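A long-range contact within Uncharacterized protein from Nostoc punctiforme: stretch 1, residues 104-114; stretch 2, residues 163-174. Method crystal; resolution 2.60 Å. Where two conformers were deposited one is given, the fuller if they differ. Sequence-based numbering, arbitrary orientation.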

# COMPACT_ATOMS: atom_id res chain seq x y z
N ALA A 104 -9.83 1.91 49.89
CA ALA A 104 -9.07 3.12 50.18
C ALA A 104 -9.86 4.38 49.80
O ALA A 104 -10.73 4.33 48.92
CB ALA A 104 -7.73 3.08 49.45
N PRO A 105 -9.54 5.51 50.46
CA PRO A 105 -10.24 6.75 50.18
C PRO A 105 -9.68 7.45 48.95
O PRO A 105 -8.64 7.07 48.42
CB PRO A 105 -9.96 7.58 51.43
CG PRO A 105 -8.60 7.17 51.82
CD PRO A 105 -8.49 5.72 51.47
N SER A 106 -10.41 8.49 48.53
CA SER A 106 -10.04 9.30 47.40
C SER A 106 -8.90 10.22 47.81
O SER A 106 -8.69 10.46 49.00
CB SER A 106 -11.23 10.14 46.95
OG SER A 106 -11.68 10.98 48.00
N GLY A 107 -8.19 10.75 46.82
CA GLY A 107 -7.08 11.66 47.06
C GLY A 107 -6.12 11.67 45.90
O GLY A 107 -6.48 11.23 44.80
N ILE A 108 -4.92 12.18 46.14
CA ILE A 108 -3.87 12.26 45.14
C ILE A 108 -2.65 11.53 45.65
O ILE A 108 -2.64 11.06 46.79
CB ILE A 108 -3.48 13.73 44.79
CG1 ILE A 108 -2.91 14.49 46.01
CG2 ILE A 108 -4.68 14.46 44.22
CD1 ILE A 108 -2.46 15.91 45.71
N PHE A 109 -1.65 11.42 44.78
CA PHE A 109 -0.37 10.83 45.12
C PHE A 109 0.69 11.86 44.71
O PHE A 109 0.53 12.55 43.71
CB PHE A 109 -0.20 9.49 44.44
CG PHE A 109 -1.25 8.49 44.82
CD1 PHE A 109 -1.17 7.79 46.02
CD2 PHE A 109 -2.33 8.24 43.97
CE1 PHE A 109 -2.14 6.85 46.37
CE2 PHE A 109 -3.31 7.30 44.32
CZ PHE A 109 -3.22 6.61 45.52
N THR A 110 1.77 11.95 45.49
CA THR A 110 2.86 12.90 45.22
C THR A 110 3.81 12.52 44.06
O THR A 110 4.76 13.26 43.80
CB THR A 110 3.72 13.12 46.51
OG1 THR A 110 4.25 11.87 46.95
CG2 THR A 110 2.89 13.74 47.63
N ALA A 111 3.55 11.41 43.37
CA ALA A 111 4.39 10.96 42.26
C ALA A 111 3.56 10.26 41.20
O ALA A 111 2.45 9.79 41.48
CB ALA A 111 5.44 10.01 42.79
N ASP A 112 4.10 10.19 39.99
CA ASP A 112 3.43 9.50 38.89
C ASP A 112 3.31 8.02 39.28
O ASP A 112 4.29 7.43 39.77
CB ASP A 112 4.18 9.64 37.56
CG ASP A 112 4.27 11.08 37.07
OD1 ASP A 112 3.62 11.97 37.65
OD2 ASP A 112 5.00 11.30 36.09
N LEU A 113 2.12 7.44 39.07
CA LEU A 113 1.81 6.06 39.42
C LEU A 113 1.22 5.25 38.25
O LEU A 113 0.24 5.68 37.66
CB LEU A 113 0.82 6.05 40.60
CG LEU A 113 0.14 4.76 41.08
CD1 LEU A 113 1.10 3.61 41.34
CD2 LEU A 113 -0.68 5.06 42.33
N GLU A 114 1.82 4.11 37.92
CA GLU A 114 1.30 3.25 36.87
C GLU A 114 0.83 1.98 37.56
O GLU A 114 1.46 1.52 38.51
CB GLU A 114 2.32 2.92 35.80
CG GLU A 114 3.13 4.11 35.41
CD GLU A 114 3.84 3.94 34.09
OE1 GLU A 114 3.21 3.49 33.10
OE2 GLU A 114 5.01 4.32 34.03
N SER A 163 10.08 11.82 41.12
CA SER A 163 11.40 12.14 41.66
C SER A 163 11.48 11.94 43.17
O SER A 163 12.52 11.57 43.69
CB SER A 163 11.74 13.58 41.31
OG SER A 163 11.56 13.80 39.92
N VAL A 164 10.37 12.24 43.87
CA VAL A 164 10.29 12.09 45.31
C VAL A 164 9.58 10.75 45.54
O VAL A 164 8.94 10.24 44.63
CB VAL A 164 9.51 13.22 45.98
N PRO A 165 9.72 10.15 46.74
CA PRO A 165 9.00 8.88 46.99
C PRO A 165 7.49 9.14 47.03
O PRO A 165 7.06 10.19 47.52
CB PRO A 165 9.55 8.41 48.34
CG PRO A 165 10.23 9.59 48.95
CD PRO A 165 10.52 10.60 47.89
N LEU A 166 6.71 8.20 46.52
CA LEU A 166 5.25 8.36 46.45
C LEU A 166 4.59 8.38 47.83
O LEU A 166 4.95 7.60 48.72
CB LEU A 166 4.63 7.28 45.53
CG LEU A 166 3.12 7.38 45.22
CD1 LEU A 166 2.74 6.70 43.90
CD2 LEU A 166 2.22 6.87 46.38
N GLU A 167 3.62 9.28 47.99
CA GLU A 167 2.90 9.45 49.23
C GLU A 167 1.45 9.88 48.97
O GLU A 167 1.20 10.67 48.07
CB GLU A 167 3.68 10.50 50.05
CG GLU A 167 3.17 10.81 51.45
CD GLU A 167 4.07 11.80 52.20
OE1 GLU A 167 5.27 11.90 51.86
OE2 GLU A 167 3.58 12.44 53.17
N TYR A 168 0.50 9.33 49.72
CA TYR A 168 -0.92 9.68 49.59
C TYR A 168 -1.20 10.97 50.38
O TYR A 168 -0.61 11.21 51.44
CB TYR A 168 -1.84 8.54 50.08
CG TYR A 168 -3.29 8.97 50.31
CD1 TYR A 168 -4.24 8.94 49.29
CD2 TYR A 168 -3.69 9.43 51.57
CE1 TYR A 168 -5.55 9.35 49.53
CE2 TYR A 168 -4.99 9.84 51.81
CZ TYR A 168 -5.91 9.81 50.80
OH TYR A 168 -7.17 10.23 51.09
N LYS A 169 -2.12 11.78 49.85
CA LYS A 169 -2.58 13.01 50.46
C LYS A 169 -4.04 13.16 50.08
O LYS A 169 -4.41 12.96 48.92
CB LYS A 169 -1.75 14.23 50.04
CG LYS A 169 -0.33 14.36 50.65
CD LYS A 169 -0.38 14.48 52.20
CE LYS A 169 0.97 14.79 52.85
NZ LYS A 169 1.44 16.17 52.57
N TYR A 170 -4.88 13.47 51.07
CA TYR A 170 -6.31 13.67 50.84
C TYR A 170 -6.52 15.00 50.14
O TYR A 170 -5.93 16.00 50.54
CB TYR A 170 -7.11 13.64 52.15
CG TYR A 170 -8.59 13.89 51.93
CD1 TYR A 170 -9.39 12.91 51.33
CD2 TYR A 170 -9.19 15.08 52.33
CE1 TYR A 170 -10.75 13.11 51.12
CE2 TYR A 170 -10.56 15.30 52.12
CZ TYR A 170 -11.33 14.30 51.51
OH TYR A 170 -12.69 14.47 51.29
N ALA A 171 -7.35 15.00 49.10
CA ALA A 171 -7.66 16.20 48.34
C ALA A 171 -9.05 16.05 47.73
O ALA A 171 -9.43 14.96 47.33
CB ALA A 171 -6.63 16.44 47.26
N GLN A 172 -9.77 17.16 47.66
CA GLN A 172 -11.13 17.23 47.13
C GLN A 172 -11.10 17.39 45.61
O GLN A 172 -11.99 16.87 44.91
CB GLN A 172 -11.93 18.43 47.67
CG GLN A 172 -11.80 18.82 49.17
CD GLN A 172 -10.50 19.59 49.51
OE1 GLN A 172 -9.53 19.57 48.75
NE2 GLN A 172 -10.50 20.26 50.66
N GLU A 173 -10.11 18.13 45.10
CA GLU A 173 -9.96 18.42 43.70
C GLU A 173 -8.50 18.12 43.31
O GLU A 173 -7.69 17.78 44.18
CB GLU A 173 -10.38 19.88 43.50
CG GLU A 173 -10.63 20.32 42.08
N ASP A 174 -8.19 18.20 42.02
CA ASP A 174 -6.84 17.97 41.50
C ASP A 174 -5.88 19.06 41.91
O ASP A 174 -6.30 20.19 42.16
CB ASP A 174 -6.85 17.98 39.97
CG ASP A 174 -7.67 16.88 39.36
OD1 ASP A 174 -7.84 15.83 40.00
OD2 ASP A 174 -8.13 17.06 38.22

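Two segments far apart in sequence can be joined by a very short piece of antiparallel sheet, and main-chain and side-chain contacts can extend it. The pairing of residues 104-114 with 163-174, which buries 753 Å² in all, illustrates the principle.

Stretch 2 approaches through V164 and P165, which contribute little area, and the first substantial anchor is L166. Its CB lies 4.0 Å from CB of A111, whose CB points toward stretch 2. CD1 of L166 is 3.9 Å from CB of L113, and CD2 of L166 is 3.5 Å from CD1 of F109. A branched aliphatic side chain suits this buried position because it can fill space between several apolar neighbours.

At E167 the backbone does the binding. The amide of T110 donates to its carbonyl (T110 N to E167 O, 2.9 Å), and CA of F109 makes a CA-H...O contact with the same E167 O at 3.3 Å. E167 N gives a weak hydrogen bond to T110 OG1 at 2.9 Å, bent to 122° at the hydrogen. With chi1 in the p well, the threonine thus serves the contact through both backbone and side chain. The end of the E167 side chain leads away from stretch 1.

The strand proper consists of Y168 and K169. Y168 forms a non-hydrogen-bonded pair with F109, their side chains sharing one face of the sheet; CE1 of F109 approaches CB of Y168 at 4.1 Å. The tyrosine ring then runs back along stretch 1, where its OH donates to S106 O at 2.6 Å and its CZ lies 3.9 Å from CG of P105. Tyrosine suits this buried site by combining a broad apolar ring with a hydroxyl that satisfies a backbone carbonyl. The ring passes G107, where a CB would fall 2.4 Å from CE1 of Y168; the glycine's backbone angles independently call for the absence of a side chain.

K169 closes the hydrogen-bonded pair with I108: I108 N donates to K169 O at 2.9 Å and nearly straight, and K169 N returns a bond to I108 O at 3.2 Å. Its side chain starts on the same face as that of I108, but its end leads away from the contact.

Past the strand, the exposed Y170 brings CD1 to 3.5 Å from S106 O, which lies at its ring edge. A171 points toward stretch 1, its CB 4.1 Å from CG2 of I108; the residues after it add little.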